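Local coordinates for ABC transporter, substrate binding protein (Mannopine) (Agrobacterium fabrum, PDB 5L9S) that serves as the periplasmic substrate-binding protein of an ABC transporter and probably captures the opine mannopine for uptake, at residues A73-C85 with A239-L251. Sequence-based numbering, arbitrary orientation.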
loop_
_atom_site.group_PDB
_atom_site.type_symbol
_atom_site.label_atom_id
_atom_site.label_comp_id
_atom_site.label_asym_id
_atom_site.label_seq_id
_atom_site.Cartn_x
_atom_site.Cartn_y
_atom_site.Cartn_z
ATOM N N ALA A 73 7.159 -11.559 13.633
ATOM C CA ALA A 73 8.567 -11.293 13.326
ATOM C C ALA A 73 8.907 -9.787 13.497
ATOM O O ALA A 73 9.898 -9.453 14.147
ATOM C CB ALA A 73 8.887 -11.764 11.912
ATOM N N HIS A 74 8.031 -8.906 12.964
ATOM C CA HIS A 74 8.117 -7.457 13.056
ATOM C C HIS A 74 8.017 -7.011 14.508
ATOM O O HIS A 74 8.835 -6.208 14.934
ATOM C CB HIS A 74 7.002 -6.805 12.226
ATOM C CG HIS A 74 7.087 -5.312 12.148
ATOM N ND1 HIS A 74 7.948 -4.676 11.254
ATOM C CD2 HIS A 74 6.431 -4.369 12.865
ATOM C CE1 HIS A 74 7.780 -3.383 11.455
ATOM N NE2 HIS A 74 6.881 -3.145 12.408
ATOM N N PHE A 75 7.049 -7.544 15.275
ATOM C CA PHE A 75 6.856 -7.185 16.686
ATOM C C PHE A 75 8.021 -7.610 17.594
ATOM O O PHE A 75 8.193 -7.051 18.684
ATOM C CB PHE A 75 5.539 -7.768 17.219
ATOM C CG PHE A 75 4.278 -7.489 16.436
ATOM C CD1 PHE A 75 4.095 -6.272 15.784
ATOM C CD2 PHE A 75 3.236 -8.412 16.413
ATOM C CE1 PHE A 75 2.916 -6.006 15.096
ATOM C CE2 PHE A 75 2.048 -8.133 15.742
ATOM C CZ PHE A 75 1.897 -6.933 15.088
ATOM N N ALA A 76 8.807 -8.603 17.151
ATOM C CA ALA A 76 9.962 -9.108 17.892
ATOM C C ALA A 76 11.161 -8.176 17.803
ATOM O O ALA A 76 11.965 -8.158 18.731
ATOM C CB ALA A 76 10.349 -10.486 17.378
ATOM N N ILE A 77 11.295 -7.421 16.691
ATOM C CA ILE A 77 12.415 -6.512 16.412
ATOM C C ILE A 77 12.025 -5.023 16.527
ATOM O O ILE A 77 12.885 -4.152 16.390
ATOM C CB ILE A 77 13.078 -6.846 15.037
ATOM C CG1 ILE A 77 12.082 -6.723 13.853
ATOM C CG2 ILE A 77 13.717 -8.219 15.073
ATOM C CD1 ILE A 77 12.688 -6.740 12.435
ATOM N N THR A 78 10.739 -4.735 16.768
ATOM C CA THR A 78 10.236 -3.361 16.875
ATOM C C THR A 78 9.548 -3.126 18.201
ATOM O O THR A 78 9.126 -4.077 18.883
ATOM C CB THR A 78 9.294 -2.955 15.686
ATOM O OG1 THR A 78 8.089 -3.726 15.701
ATOM C CG2 THR A 78 9.973 -3.012 14.315
ATOM N N GLU A 79 9.418 -1.844 18.556
ATOM C CA GLU A 79 8.740 -1.425 19.771
ATOM C C GLU A 79 7.238 -1.379 19.541
ATOM O O GLU A 79 6.800 -1.086 18.429
ATOM C CB GLU A 79 9.240 -0.052 20.214
ATOM C CG GLU A 79 9.723 -0.047 21.650
ATOM C CD GLU A 79 10.138 1.324 22.130
ATOM O OE1 GLU A 79 9.289 2.015 22.740
ATOM O OE2 GLU A 79 11.290 1.728 21.849
ATOM N N ASP A 80 6.452 -1.668 20.589
ATOM C CA ASP A 80 4.993 -1.620 20.547
ATOM C C ASP A 80 4.594 -0.142 20.683
ATOM O O ASP A 80 4.821 0.476 21.728
ATOM C CB ASP A 80 4.408 -2.467 21.689
ATOM C CG ASP A 80 2.918 -2.736 21.627
ATOM O OD1 ASP A 80 2.229 -2.074 20.832
ATOM O OD2 ASP A 80 2.429 -3.571 22.427
ATOM N N LEU A 81 4.061 0.433 19.601
ATOM C CA LEU A 81 3.676 1.839 19.553
ATOM C C LEU A 81 2.322 2.152 20.187
ATOM O O LEU A 81 2.033 3.329 20.404
ATOM C CB LEU A 81 3.728 2.351 18.108
ATOM C CG LEU A 81 5.032 2.988 17.658
ATOM C CD1 LEU A 81 6.027 1.927 17.163
ATOM C CD2 LEU A 81 4.772 3.986 16.545
ATOM N N SER A 82 1.498 1.116 20.475
ATOM C CA SER A 82 0.151 1.176 21.076
ATOM C C SER A 82 -0.045 2.289 22.134
ATOM O O SER A 82 -1.017 3.034 22.043
ATOM C CB SER A 82 -0.234 -0.183 21.657
ATOM O OG SER A 82 -0.330 -1.148 20.622
ATOM N N ASP A 83 0.889 2.434 23.085
ATOM C CA ASP A 83 0.823 3.497 24.095
ATOM C C ASP A 83 0.926 4.900 23.459
ATOM O O ASP A 83 0.053 5.735 23.702
ATOM C CB ASP A 83 1.820 3.290 25.267
ATOM C CG ASP A 83 3.301 3.043 24.975
ATOM O OD1 ASP A 83 3.680 3.005 23.771
ATOM O OD2 ASP A 83 4.073 2.852 25.948
ATOM N N PHE A 84 1.958 5.125 22.613
ATOM C CA PHE A 84 2.216 6.372 21.872
ATOM C C PHE A 84 1.036 6.769 20.957
ATOM O O PHE A 84 0.732 7.953 20.808
ATOM C CB PHE A 84 3.515 6.220 21.047
ATOM C CG PHE A 84 3.711 7.201 19.911
ATOM C CD1 PHE A 84 4.336 8.423 20.125
ATOM C CD2 PHE A 84 3.280 6.895 18.623
ATOM C CE1 PHE A 84 4.514 9.331 19.075
ATOM C CE2 PHE A 84 3.443 7.810 17.580
ATOM C CZ PHE A 84 4.063 9.020 17.811
ATOM N N CYS A 85 0.415 5.761 20.336
ATOM C CA CYS A 85 -0.699 5.819 19.401
ATOM C C CYS A 85 -1.963 6.482 19.930
ATOM O O CYS A 85 -2.742 7.025 19.139
ATOM C CB CYS A 85 -1.000 4.411 18.902
ATOM S SG CYS A 85 0.320 3.691 17.893
ATOM N N ALA A 239 8.195 2.236 11.492
ATOM C CA ALA A 239 8.391 1.418 12.696
ATOM C C ALA A 239 9.597 1.892 13.512
ATOM O O ALA A 239 10.587 2.360 12.951
ATOM C CB ALA A 239 8.553 -0.040 12.313
ATOM N N LEU A 240 9.485 1.787 14.844
ATOM C CA LEU A 240 10.518 2.163 15.817
ATOM C C LEU A 240 11.292 0.910 16.223
ATOM O O LEU A 240 10.697 -0.033 16.740
ATOM C CB LEU A 240 9.878 2.858 17.047
ATOM C CG LEU A 240 10.790 3.231 18.243
ATOM C CD1 LEU A 240 11.786 4.330 17.884
ATOM C CD2 LEU A 240 9.953 3.690 19.417
ATOM N N VAL A 241 12.604 0.882 15.891
ATOM C CA VAL A 241 13.544 -0.215 16.154
ATOM C C VAL A 241 13.687 -0.456 17.647
ATOM O O VAL A 241 13.874 0.497 18.417
ATOM C CB VAL A 241 14.913 0.005 15.461
ATOM C CG1 VAL A 241 15.959 -1.013 15.924
ATOM C CG2 VAL A 241 14.769 -0.027 13.944
ATOM N N ARG A 242 13.582 -1.741 18.050
ATOM C CA ARG A 242 13.669 -2.173 19.440
ATOM C C ARG A 242 14.870 -1.567 20.149
ATOM O O ARG A 242 16.025 -1.870 19.821
ATOM C CB ARG A 242 13.642 -3.694 19.554
ATOM C CG ARG A 242 12.822 -4.173 20.730
ATOM C CD ARG A 242 12.771 -5.681 20.774
ATOM N NE ARG A 242 11.402 -6.179 20.664
ATOM C CZ ARG A 242 10.866 -7.087 21.474
ATOM N NH1 ARG A 242 11.588 -7.625 22.453
ATOM N NH2 ARG A 242 9.611 -7.477 21.302
ATOM N N GLY A 243 14.562 -0.653 21.068
ATOM C CA GLY A 243 15.538 0.081 21.863
ATOM C C GLY A 243 16.398 1.005 21.027
ATOM O O GLY A 243 17.621 0.965 21.122
ATOM N N ALA A 244 15.762 1.822 20.176
ATOM C CA ALA A 244 16.442 2.764 19.297
ATOM C C ALA A 244 17.355 3.718 20.114
ATOM O O ALA A 244 16.977 4.079 21.238
ATOM C CB ALA A 244 15.407 3.560 18.530
ATOM N N PRO A 245 18.555 4.114 19.606
ATOM C CA PRO A 245 19.408 5.030 20.398
ATOM C C PRO A 245 18.762 6.380 20.739
ATOM O O PRO A 245 18.848 6.839 21.879
ATOM C CB PRO A 245 20.672 5.187 19.542
ATOM C CG PRO A 245 20.295 4.764 18.187
ATOM C CD PRO A 245 19.188 3.762 18.316
ATOM N N ASN A 246 18.085 6.992 19.747
ATOM C CA ASN A 246 17.397 8.284 19.824
ATOM C C ASN A 246 15.868 8.087 19.779
ATOM O O ASN A 246 15.183 8.731 18.980
ATOM C CB ASN A 246 17.873 9.204 18.679
ATOM C CG ASN A 246 19.353 9.130 18.365
ATOM O OD1 ASN A 246 19.809 8.255 17.620
ATOM N ND2 ASN A 246 20.128 10.065 18.884
ATOM N N ARG A 247 15.348 7.211 20.663
ATOM C CA ARG A 247 13.933 6.828 20.805
ATOM C C ARG A 247 12.957 8.027 20.820
ATOM O O ARG A 247 11.997 8.057 20.040
ATOM C CB ARG A 247 13.737 5.951 22.068
ATOM C CG ARG A 247 12.532 5.002 21.998
ATOM C CD ARG A 247 11.972 4.632 23.365
ATOM N NE ARG A 247 11.144 5.701 23.930
ATOM C CZ ARG A 247 9.838 5.609 24.176
ATOM N NH1 ARG A 247 9.188 4.477 23.936
ATOM N NH2 ARG A 247 9.174 6.648 24.667
ATOM N N GLU A 248 13.224 9.006 21.703
ATOM C CA GLU A 248 12.438 10.227 21.920
ATOM C C GLU A 248 12.341 11.079 20.655
ATOM O O GLU A 248 11.239 11.453 20.240
ATOM C CB GLU A 248 12.997 11.038 23.117
ATOM C CG GLU A 248 14.458 10.770 23.502
ATOM C CD GLU A 248 14.756 10.525 24.972
ATOM O OE1 GLU A 248 14.410 11.395 25.802
ATOM O OE2 GLU A 248 15.400 9.496 25.282
ATOM N N ASN A 249 13.502 11.340 20.029
ATOM C CA ASN A 249 13.650 12.117 18.809
ATOM C C ASN A 249 12.980 11.431 17.641
ATOM O O ASN A 249 12.445 12.113 16.772
ATOM C CB ASN A 249 15.125 12.322 18.488
ATOM C CG ASN A 249 15.833 13.368 19.308
ATOM O OD1 ASN A 249 15.237 14.300 19.862
ATOM N ND2 ASN A 249 17.142 13.266 19.323
ATOM N N ALA A 250 13.034 10.088 17.601
ATOM C CA ALA A 250 12.419 9.282 16.553
ATOM C C ALA A 250 10.902 9.404 16.612
ATOM O O ALA A 250 10.266 9.495 15.561
ATOM C CB ALA A 250 12.843 7.834 16.688
ATOM N N LEU A 251 10.328 9.465 17.835
ATOM C CA LEU A 251 8.884 9.628 18.046
ATOM C C LEU A 251 8.387 11.056 17.728
ATOM O O LEU A 251 7.219 11.243 17.389
ATOM C CB LEU A 251 8.483 9.197 19.461
ATOM C CG LEU A 251 8.583 7.694 19.779
ATOM C CD1 LEU A 251 8.329 7.440 21.225
ATOM C CD2 LEU A 251 7.611 6.873 18.929
#
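Thr78 and Val241 form a single backbone bridge that joins the linker between helices 72-77 and 82-85 to the chain at strand 224-240, in one lobe of a periplasmic binding protein fold. Two backbone bonds frame the bridge: Glu79 N donates to Leu240 O (2.9 Å, nearly straight at 171°), and Arg242 N to Ile77 O (3.0 Å). Arg242 then folds back over helix 72-77, its chain bent at chi3 (-119°). Its NH2 meets Phe75 O in the carbonyl plane on a lone pair (3.0 Å), while Ala76 O lies over a guanidinium face and Thr78 O at the edge, so the cation sits among three carbonyls. The one salt bridge pairs Glu79 with Arg247 at the start of helix 247-258. Carboxylate and guanidinium are nearly coplanar (9° apart), and Arg247 NH1 takes the syn lone pair of Glu79 OE1 (2.7 Å). Leu240, running alongside Glu79, lays CD2 against one face of that carboxylate, 3.4 Å from Glu79 OE2. On the apolar side, Leu240 CB touches Leu81 CD1 (4.0 Å). Ala239 CB abuts the edge of the His74 ring, whose NE2 is hydrogen-bonded to Gly102 O. Beside the Cys85–Cys99 disulfide, Phe84 reaches helix 247-258, where Leu251 CD2 makes a CH-pi contact over one ring face, 3.9 Å from the Phe84 centroid.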